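Phage-related protein (Bordetella bronchiseptica RB50, PDB 3BJQ) probably serves as a capsid protein of phage origin, akin to the phage major capsid protein E family, whose copies would build the viral shell. Local coordinates at residues Pro194-Arg199 and Asp211-Leu216; Ala149-Pro154 and Arg184-Ala189; Glu94-Ala99 and Lys285-Gly290. All blocks are in the same frame, centred on the assembly; numbering follows the deposited sequence.

Contact 1: Pro194-Arg199 and Asp211-Leu216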
loop_
_atom_site.group_PDB
_atom_site.type_symbol
_atom_site.label_atom_id
_atom_site.label_comp_id
_atom_site.label_asym_id
_atom_site.label_seq_id
_atom_site.Cartn_x
_atom_site.Cartn_y
_atom_site.Cartn_z
ATOM N N PRO E 194 3.733 27.288 -56.312
ATOM C CA PRO E 194 2.504 27.689 -56.996
ATOM C C PRO E 194 1.509 26.560 -57.301
ATOM O O PRO E 194 0.294 26.796 -57.297
ATOM C CB PRO E 194 3.026 28.349 -58.287
ATOM C CG PRO E 194 4.366 27.756 -58.494
ATOM C CD PRO E 194 4.917 27.648 -57.115
ATOM N N LYS E 195 2.000 25.359 -57.582
ATOM C CA LYS E 195 1.107 24.242 -57.896
ATOM C C LYS E 195 0.363 23.845 -56.651
ATOM O O LYS E 195 -0.820 23.556 -56.709
ATOM C CB LYS E 195 1.868 23.029 -58.447
ATOM C CG LYS E 195 2.387 23.168 -59.872
ATOM C CD LYS E 195 2.789 21.814 -60.444
ATOM C CE LYS E 195 3.165 21.855 -61.939
ATOM N NZ LYS E 195 4.429 22.602 -62.200
ATOM N N LEU E 196 1.069 23.825 -55.526
ATOM C CA LEU E 196 0.457 23.467 -54.234
ATOM C C LEU E 196 -0.517 24.554 -53.748
ATOM O O LEU E 196 -1.628 24.252 -53.296
ATOM C CB LEU E 196 1.539 23.182 -53.190
ATOM C CG LEU E 196 2.533 22.041 -53.539
ATOM C CD1 LEU E 196 3.523 21.764 -52.397
ATOM C CD2 LEU E 196 1.808 20.811 -53.822
ATOM N N ILE E 197 -0.119 25.815 -53.908
ATOM C CA ILE E 197 -0.960 26.948 -53.540
ATOM C C ILE E 197 -2.268 26.905 -54.340
ATOM O O ILE E 197 -3.355 27.105 -53.796
ATOM C CB ILE E 197 -0.203 28.266 -53.738
ATOM C CG1 ILE E 197 0.958 28.374 -52.740
ATOM C CG2 ILE E 197 -1.121 29.475 -53.579
ATOM C CD1 ILE E 197 0.545 28.616 -51.295
ATOM N N GLU E 198 -2.181 26.614 -55.627
ATOM C CA GLU E 198 -3.385 26.596 -56.479
ATOM C C GLU E 198 -4.295 25.436 -56.070
ATOM O O GLU E 198 -5.523 25.558 -56.072
ATOM C CB GLU E 198 -2.991 26.564 -57.979
ATOM C CG GLU E 198 -3.842 25.723 -58.901
ATOM C CD GLU E 198 -5.245 26.239 -59.090
ATOM O OE1 GLU E 198 -5.477 27.431 -58.784
ATOM O OE2 GLU E 198 -6.110 25.450 -59.563
ATOM N N ARG E 199 -3.677 24.313 -55.729
ATOM C CA ARG E 199 -4.394 23.125 -55.304
ATOM C C ARG E 199 -5.239 23.365 -54.024
ATOM O O ARG E 199 -6.299 22.755 -53.869
ATOM C CB ARG E 199 -3.388 21.982 -55.101
ATOM C CG ARG E 199 -3.950 20.684 -54.575
ATOM C CD ARG E 199 -4.888 19.952 -55.537
ATOM N NE ARG E 199 -5.412 18.750 -54.871
ATOM C CZ ARG E 199 -6.384 18.741 -53.942
ATOM N NH1 ARG E 199 -7.006 19.853 -53.575
ATOM N NH2 ARG E 199 -6.749 17.594 -53.371
ATOM N N ASP E 211 0.538 19.694 -42.101
ATOM C CA ASP E 211 -0.766 19.038 -42.021
ATOM C C ASP E 211 -1.486 19.008 -43.369
ATOM O O ASP E 211 -2.141 18.022 -43.721
ATOM C CB ASP E 211 -1.638 19.703 -40.965
ATOM C CG ASP E 211 -1.381 19.152 -39.572
ATOM O OD1 ASP E 211 -0.236 18.731 -39.262
ATOM O OD2 ASP E 211 -2.344 19.139 -38.784
HETATM N N MSE E 212 -1.359 20.096 -44.128
HETATM C CA MSE E 212 -1.933 20.156 -45.487
HETATM C C MSE E 212 -1.261 19.141 -46.393
HETATM O O MSE E 212 -1.942 18.463 -47.151
HETATM C CB MSE E 212 -1.808 21.531 -46.152
HETATM C CG MSE E 212 -2.650 22.634 -45.525
HETATM SE SE MSE E 212 -2.420 24.325 -46.470
HETATM C CE MSE E 212 -2.530 25.415 -44.957
ATOM N N LEU E 213 0.069 19.053 -46.309
ATOM C CA LEU E 213 0.831 18.107 -47.114
ATOM C C LEU E 213 0.510 16.656 -46.768
ATOM O O LEU E 213 0.506 15.807 -47.649
ATOM C CB LEU E 213 2.338 18.337 -46.985
ATOM C CG LEU E 213 2.878 19.618 -47.631
ATOM C CD1 LEU E 213 4.371 19.678 -47.460
ATOM C CD2 LEU E 213 2.484 19.663 -49.090
ATOM N N LYS E 214 0.266 16.370 -45.495
ATOM C CA LYS E 214 -0.148 15.010 -45.068
ATOM C C LYS E 214 -1.443 14.606 -45.740
ATOM O O LYS E 214 -1.588 13.491 -46.222
ATOM C CB LYS E 214 -0.385 14.946 -43.556
ATOM C CG LYS E 214 0.874 14.853 -42.742
ATOM C CD LYS E 214 0.606 15.143 -41.272
ATOM C CE LYS E 214 -0.514 14.289 -40.707
ATOM N NZ LYS E 214 -0.507 14.439 -39.216
ATOM N N ALA E 215 -2.420 15.503 -45.705
ATOM C CA ALA E 215 -3.724 15.228 -46.321
ATOM C C ALA E 215 -3.646 15.174 -47.849
ATOM O O ALA E 215 -4.284 14.334 -48.496
ATOM C CB ALA E 215 -4.743 16.263 -45.912
ATOM N N LEU E 216 -2.883 16.085 -48.431
ATOM C CA LEU E 216 -2.713 16.125 -49.879
ATOM C C LEU E 216 -1.991 14.877 -50.420
ATOM O O LEU E 216 -2.411 14.284 -51.420
ATOM C CB LEU E 216 -1.913 17.362 -50.283
ATOM C CG LEU E 216 -2.411 18.166 -51.466
ATOM C CD1 LEU E 216 -3.800 18.755 -51.129
ATOM C CD2 LEU E 216 -1.403 19.281 -51.784
#

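Contact 2: Ala149-Pro154 and Arg184-Ala189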
loop_
_atom_site.group_PDB
_atom_site.type_symbol
_atom_site.label_atom_id
_atom_site.label_comp_id
_atom_site.label_asym_id
_atom_site.label_seq_id
_atom_site.Cartn_x
_atom_site.Cartn_y
_atom_site.Cartn_z
ATOM N N ALA E 149 13.348 20.889 -62.263
ATOM C CA ALA E 149 12.669 19.788 -61.585
ATOM C C ALA E 149 12.812 19.937 -60.083
ATOM O O ALA E 149 12.054 19.324 -59.331
ATOM C CB ALA E 149 13.222 18.435 -62.037
ATOM N N ARG E 150 13.780 20.753 -59.647
ATOM C CA ARG E 150 13.970 21.038 -58.227
ATOM C C ARG E 150 12.809 21.878 -57.711
ATOM O O ARG E 150 12.304 22.752 -58.425
ATOM C CB ARG E 150 15.292 21.758 -57.961
ATOM C CG ARG E 150 16.489 20.937 -58.317
ATOM C CD ARG E 150 17.745 21.757 -58.221
ATOM N NE ARG E 150 18.913 20.913 -58.419
ATOM C CZ ARG E 150 20.168 21.339 -58.425
ATOM N NH1 ARG E 150 20.445 22.618 -58.255
ATOM N NH2 ARG E 150 21.149 20.465 -58.605
ATOM N N TRP E 151 12.421 21.620 -56.460
ATOM C CA TRP E 151 11.177 22.150 -55.879
ATOM C C TRP E 151 11.152 23.660 -55.684
ATOM O O TRP E 151 10.091 24.234 -55.412
ATOM C CB TRP E 151 10.898 21.444 -54.546
ATOM C CG TRP E 151 10.547 19.986 -54.685
ATOM C CD1 TRP E 151 10.720 19.191 -55.786
ATOM C CD2 TRP E 151 10.012 19.137 -53.664
ATOM N NE1 TRP E 151 10.273 17.926 -55.528
ATOM C CE2 TRP E 151 9.860 17.854 -54.226
ATOM C CE3 TRP E 151 9.627 19.344 -52.334
ATOM C CZ2 TRP E 151 9.340 16.788 -53.516
ATOM C CZ3 TRP E 151 9.099 18.276 -51.621
ATOM C CH2 TRP E 151 8.950 17.018 -52.223
ATOM N N THR E 152 12.329 24.272 -55.759
ATOM C CA THR E 152 12.491 25.717 -55.732
ATOM C C THR E 152 12.011 26.367 -57.041
ATOM O O THR E 152 11.731 27.565 -57.076
ATOM C CB THR E 152 13.956 26.081 -55.514
ATOM O OG1 THR E 152 14.757 25.335 -56.426
ATOM C CG2 THR E 152 14.383 25.743 -54.080
ATOM N N SER E 153 11.929 25.580 -58.119
ATOM C CA SER E 153 11.391 26.063 -59.370
ATOM C C SER E 153 9.857 25.999 -59.387
ATOM O O SER E 153 9.265 24.990 -59.000
ATOM C CB SER E 153 11.917 25.244 -60.547
ATOM O OG SER E 153 11.270 25.630 -61.763
ATOM N N PRO E 154 9.204 27.061 -59.886
ATOM C CA PRO E 154 7.755 26.992 -60.016
ATOM C C PRO E 154 7.299 25.898 -60.983
ATOM O O PRO E 154 6.164 25.437 -60.885
ATOM C CB PRO E 154 7.396 28.373 -60.567
ATOM C CG PRO E 154 8.630 28.861 -61.231
ATOM C CD PRO E 154 9.735 28.352 -60.363
ATOM N N ARG E 184 14.534 20.827 -44.226
ATOM C CA ARG E 184 14.184 22.219 -44.001
ATOM C C ARG E 184 14.052 22.977 -45.328
ATOM O O ARG E 184 13.060 23.673 -45.563
ATOM C CB ARG E 184 15.300 22.818 -43.136
ATOM C CG ARG E 184 15.105 24.213 -42.636
ATOM C CD ARG E 184 16.253 24.552 -41.669
ATOM N NE ARG E 184 17.502 24.789 -42.372
ATOM C CZ ARG E 184 18.051 25.987 -42.569
ATOM N NH1 ARG E 184 17.484 27.089 -42.095
ATOM N NH2 ARG E 184 19.194 26.087 -43.233
ATOM N N LYS E 185 15.058 22.816 -46.187
ATOM C CA LYS E 185 15.071 23.435 -47.505
ATOM C C LYS E 185 13.938 22.969 -48.423
ATOM O O LYS E 185 13.338 23.777 -49.113
ATOM C CB LYS E 185 16.395 23.165 -48.197
ATOM C CG LYS E 185 17.521 24.018 -47.679
ATOM C CD LYS E 185 18.861 23.550 -48.264
ATOM C CE LYS E 185 19.966 24.584 -48.043
ATOM N NZ LYS E 185 19.924 25.190 -46.687
ATOM N N ALA E 186 13.660 21.673 -48.445
ATOM C CA ALA E 186 12.550 21.167 -49.244
ATOM C C ALA E 186 11.212 21.663 -48.700
ATOM O O ALA E 186 10.304 21.966 -49.477
ATOM C CB ALA E 186 12.563 19.652 -49.315
ATOM N N LEU E 187 11.073 21.750 -47.378
ATOM C CA LEU E 187 9.843 22.320 -46.795
ATOM C C LEU E 187 9.652 23.789 -47.188
ATOM O O LEU E 187 8.541 24.206 -47.525
ATOM C CB LEU E 187 9.797 22.166 -45.274
ATOM C CG LEU E 187 8.510 22.669 -44.592
ATOM C CD1 LEU E 187 7.264 21.996 -45.123
ATOM C CD2 LEU E 187 8.565 22.483 -43.075
ATOM N N SER E 188 10.724 24.569 -47.152
ATOM C CA SER E 188 10.671 25.963 -47.601
ATOM C C SER E 188 10.189 26.099 -49.045
ATOM O O SER E 188 9.425 27.003 -49.376
ATOM C CB SER E 188 12.055 26.590 -47.531
ATOM O OG SER E 188 12.587 26.443 -46.237
ATOM N N ALA E 189 10.708 25.224 -49.903
ATOM C CA ALA E 189 10.360 25.219 -51.316
ATOM C C ALA E 189 8.875 24.961 -51.480
ATOM O O ALA E 189 8.231 25.528 -52.357
ATOM C CB ALA E 189 11.164 24.189 -52.069
HETATM O O HOH W 1 8.967 26.803 -54.719
#

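Contact 3: Glu94-Ala99 and Lys285-Gly290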
loop_
_atom_site.group_PDB
_atom_site.type_symbol
_atom_site.label_atom_id
_atom_site.label_comp_id
_atom_site.label_asym_id
_atom_site.label_seq_id
_atom_site.Cartn_x
_atom_site.Cartn_y
_atom_site.Cartn_z
ATOM N N GLU E 94 31.854 23.174 -8.018
ATOM C CA GLU E 94 31.434 24.565 -7.889
ATOM C C GLU E 94 29.923 24.698 -7.953
ATOM O O GLU E 94 29.386 25.688 -7.491
ATOM C CB GLU E 94 32.168 25.523 -8.853
ATOM C CG GLU E 94 32.842 24.932 -10.098
ATOM C CD GLU E 94 34.108 24.112 -9.798
ATOM O OE1 GLU E 94 35.030 24.612 -9.103
ATOM O OE2 GLU E 94 34.176 22.959 -10.278
ATOM N N LEU E 95 29.246 23.678 -8.499
ATOM C CA LEU E 95 27.786 23.603 -8.519
ATOM C C LEU E 95 27.198 23.001 -7.230
ATOM O O LEU E 95 25.983 22.955 -7.067
ATOM C CB LEU E 95 27.327 22.765 -9.718
ATOM C CG LEU E 95 27.421 23.467 -11.069
ATOM C CD1 LEU E 95 26.791 22.610 -12.117
ATOM C CD2 LEU E 95 26.724 24.816 -11.006
HETATM N N MSE E 96 28.057 22.588 -6.296
HETATM C CA MSE E 96 27.593 21.917 -5.067
HETATM C C MSE E 96 27.956 22.666 -3.800
HETATM O O MSE E 96 29.079 23.122 -3.644
HETATM C CB MSE E 96 28.194 20.511 -4.971
HETATM C CG MSE E 96 27.888 19.643 -6.173
HETATM SE SE MSE E 96 28.844 17.955 -6.095
HETATM C CE MSE E 96 27.841 17.208 -4.702
ATOM N N ARG E 97 26.997 22.769 -2.880
ATOM C CA ARG E 97 27.257 23.383 -1.568
ATOM C C ARG E 97 28.314 22.560 -0.829
ATOM O O ARG E 97 29.297 23.094 -0.308
ATOM C CB ARG E 97 25.984 23.429 -0.719
ATOM C CG ARG E 97 26.179 24.139 0.631
ATOM C CD ARG E 97 24.967 23.987 1.543
ATOM N NE ARG E 97 24.692 22.587 1.858
ATOM C CZ ARG E 97 25.361 21.867 2.758
ATOM N NH1 ARG E 97 26.380 22.396 3.431
ATOM N NH2 ARG E 97 25.028 20.599 2.961
ATOM N N ASP E 98 28.115 21.248 -0.819
ATOM C CA ASP E 98 29.047 20.309 -0.177
ATOM C C ASP E 98 29.456 19.234 -1.202
ATOM O O ASP E 98 28.754 18.233 -1.408
ATOM C CB ASP E 98 28.414 19.680 1.093
ATOM C CG ASP E 98 29.311 18.636 1.787
ATOM O OD1 ASP E 98 30.535 18.557 1.532
ATOM O OD2 ASP E 98 28.771 17.900 2.636
ATOM N N ALA E 99 30.615 19.441 -1.819
ATOM C CA ALA E 99 31.087 18.556 -2.864
ATOM C C ALA E 99 31.564 17.227 -2.298
ATOM O O ALA E 99 31.849 16.307 -3.047
ATOM C CB ALA E 99 32.199 19.214 -3.669
ATOM N N LYS E 285 38.105 17.711 -9.995
ATOM C CA LYS E 285 37.272 18.236 -8.904
ATOM C C LYS E 285 35.799 18.144 -9.292
ATOM O O LYS E 285 35.034 19.105 -9.214
ATOM C CB LYS E 285 37.702 19.666 -8.549
ATOM C CG LYS E 285 39.124 19.709 -7.917
ATOM C CD LYS E 285 39.069 19.291 -6.453
ATOM C CE LYS E 285 40.437 18.922 -5.838
ATOM N NZ LYS E 285 41.561 19.546 -6.538
ATOM N N SER E 286 35.430 16.949 -9.729
ATOM C CA SER E 286 34.123 16.663 -10.241
ATOM C C SER E 286 33.704 15.233 -9.910
ATOM O O SER E 286 34.551 14.352 -9.754
ATOM C CB SER E 286 34.130 16.798 -11.770
ATOM O OG SER E 286 34.266 18.138 -12.193
ATOM N N TRP E 287 32.400 15.018 -9.782
ATOM C CA TRP E 287 31.830 13.678 -9.722
ATOM C C TRP E 287 31.528 13.267 -11.155
ATOM O O TRP E 287 30.959 14.045 -11.892
ATOM C CB TRP E 287 30.546 13.629 -8.894
ATOM C CG TRP E 287 30.803 13.759 -7.460
ATOM C CD1 TRP E 287 30.853 14.918 -6.749
ATOM C CD2 TRP E 287 31.060 12.702 -6.529
ATOM N NE1 TRP E 287 31.114 14.649 -5.427
ATOM C CE2 TRP E 287 31.235 13.296 -5.262
ATOM C CE3 TRP E 287 31.123 11.308 -6.635
ATOM C CZ2 TRP E 287 31.514 12.554 -4.121
ATOM C CZ3 TRP E 287 31.371 10.565 -5.490
ATOM C CH2 TRP E 287 31.585 11.193 -4.249
ATOM N N ILE E 288 31.891 12.033 -11.513
ATOM C CA ILE E 288 31.832 11.544 -12.885
ATOM C C ILE E 288 30.883 10.351 -13.028
ATOM O O ILE E 288 31.053 9.331 -12.355
ATOM C CB ILE E 288 33.245 11.084 -13.370
ATOM C CG1 ILE E 288 34.258 12.207 -13.223
ATOM C CG2 ILE E 288 33.237 10.619 -14.823
ATOM C CD1 ILE E 288 33.964 13.392 -14.053
ATOM N N TYR E 289 29.899 10.479 -13.914
ATOM C CA TYR E 289 28.973 9.373 -14.228
ATOM C C TYR E 289 29.253 8.853 -15.622
ATOM O O TYR E 289 29.100 9.583 -16.605
ATOM C CB TYR E 289 27.523 9.808 -14.200
ATOM C CG TYR E 289 27.055 10.461 -12.945
ATOM C CD1 TYR E 289 27.389 11.780 -12.671
ATOM C CD2 TYR E 289 26.188 9.803 -12.071
ATOM C CE1 TYR E 289 26.941 12.410 -11.543
ATOM C CE2 TYR E 289 25.710 10.441 -10.948
ATOM C CZ TYR E 289 26.094 11.754 -10.691
ATOM O OH TYR E 289 25.651 12.409 -9.570
ATOM N N GLY E 290 29.623 7.584 -15.711
ATOM C CA GLY E 290 29.823 6.943 -16.982
ATOM C C GLY E 290 28.455 6.747 -17.600
ATOM O O GLY E 290 27.538 6.277 -16.936
#

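Contact 1: Pro194-Arg199 and Asp211-Leu216
The guanidinium of R199 is held between a polar and an apolar partner: its NH1 is hydrogen-bonded to the backbone oxygen of E206 in a second subunit, while one face of the group lies against L216. The CD1 methyl of L216 sits over the centre of that face, 3.8 Å from R199 CZ. The two side chains run alongside each other in opposite directions, and R199 CG lies 4.0 Å from L216 CD2. A bend at chi2 of R199 (67°), after a CG set opposite the backbone N, swings the flat end across the leucine. Arginine suits this place because its aliphatic stem and its guanidinium face can both pack on a methyl while the N-H groups, which lie in the plane, stay available for oxygen acceptors.

Deeper in, L196 forks between two leucines of 211-216. Its CD1 meets L213 CD2 at 4.1 Å, the two side chains crossing at about a right angle, and its CD2 meets L216 CD2 at the same separation of 4.1 Å. The segment axes run at 80° to each other and come no closer than 12.1 Å, a wide spacing, bridged by leucine methyls reaching in from both helices. I208, in the loop that leads into helix 210-217, packs on both L196 and L213.

No hydrogen bond joins 194-199 to 211-216. Their contact rests on apolar packing, which prescribes no bond direction, and the polar group at its margin is turned to a neighbouring subunit, so the same arginine joins the internal contact to the assembly.

Contact 2: Ala149-Pro154 and Arg184-Ala189
W151 carries its CG beside the backbone N and opposite the carbonyl carbon (chi1 -68°), a setting that sends the indole toward helix 184-191 while its CB comes against A189. T152, next in the chain, places CG2 likewise beside its own backbone N, and this methyl lies 4.1 Å from A189 CB.

A189 is therefore the meeting point. Its CB is 3.7 Å from W151 CB and also lies against the backbone oxygen of W151; a side chain of one carbon allows the loop to come this close to the helix. One turn earlier, A186 meets the benzene part of the indole: W151 CE3 is 4.2 Å from A186 CB, and A186 O lies at the edge of the ring, near its plane. The indole N-H points elsewhere, W151 NE1 being hydrogen-bonded to D161 of helix 158-173, and T152 OG1 is bonded to the backbone oxygen of L313.

Residues R150 to S153 form a type I beta turn, closed by S153 N to R150 O at 2.9 Å. The turn stands beside the six-stranded mixed sheet: the tryptophan ring also touches L182 of strand 179-183 and V245 of strand 245-248, so that it packs where strand 179-183 runs straight into helix 184-191.

Where the backbones approach, a water gives one hydrogen to W151 O (2.9 Å) and the other to A189 O (2.8 Å), bridging two carbonyls that could not bond each other. Within the helix, S188 OG turns back on R184 O, 36° above the carbonyl plane, and S188 N reaches the same oxygen from the opposite face.

Contact 3: Glu94-Ala99 and Lys285-Gly290
The indole of W287 meets A99 O at its edge and the selenium of M96 obliquely. A99 O lies close to the ring plane and takes the N-H: W287 NE1 to A99 O is 3.0 Å, with an N-H...O angle of 161°, nearly straight. At the carbonyl end the donor is somewhat tilted out of the plane. Tryptophan serves here by joining a broad apolar surface to one directed donor, which gives a loop carbonyl a partner. A99 O also takes a weak hydrogen bond from Q9 of a neighbouring subunit.

M96, a selenomethionine in this crystal, makes a Met-aromatic contact with the same ring. Its CG lies beside the backbone N and the chain then runs extended (chi2 173°), carrying SE to 3.7 Å from W287 CD1. The selenium stands 4.6 Å from the centroid of the five-membered ring and 66° off its normal, so it bears on the pyrrole side near the carbon next to NE1. The two side chains cross at about a right angle. A long, flexible, polarisable chain is well fitted to follow such a surface.

K285 has a left-handed helical backbone and, with S286, faces D281 in a G1 beta bulge; beyond it W287 turns its side chain toward the loop.

Strand 286-299 is antiparallel to strand 87-92, with W287 backbone-bonded to V91, and on its other side it pairs with strand 274-281, whose W280 ring meets that of W287. Segment 94-99, which begins with the end of a 3-10 turn, comes shortly after strand 87-92 and leads on to helix 105-131, where L107 touches M96 and S111 touches Y289.

In the fold
From the N terminus, the chain first reaches 94-99, whose partner 285-290 comes 186 residues later; contact 3 thus closes a long loop that encloses both others. Inside it, contact 2 opens at 149-154 and closes at 184-189, after helix 158-173 and strand 179-183. Contact 1 then opens on helix 194-199 and closes on helix 210-217, so the two follow in series and none cross. Contacts 1 and 2 adjoin, with P194 and K195 packing on P154, and bring three helices and the loop 149-154 together next to the sheet that holds strand 179-183. Contact 3 lies about 53 Å from contact 1 between centres, joining the five-stranded sheet to the approach to helix 105-131.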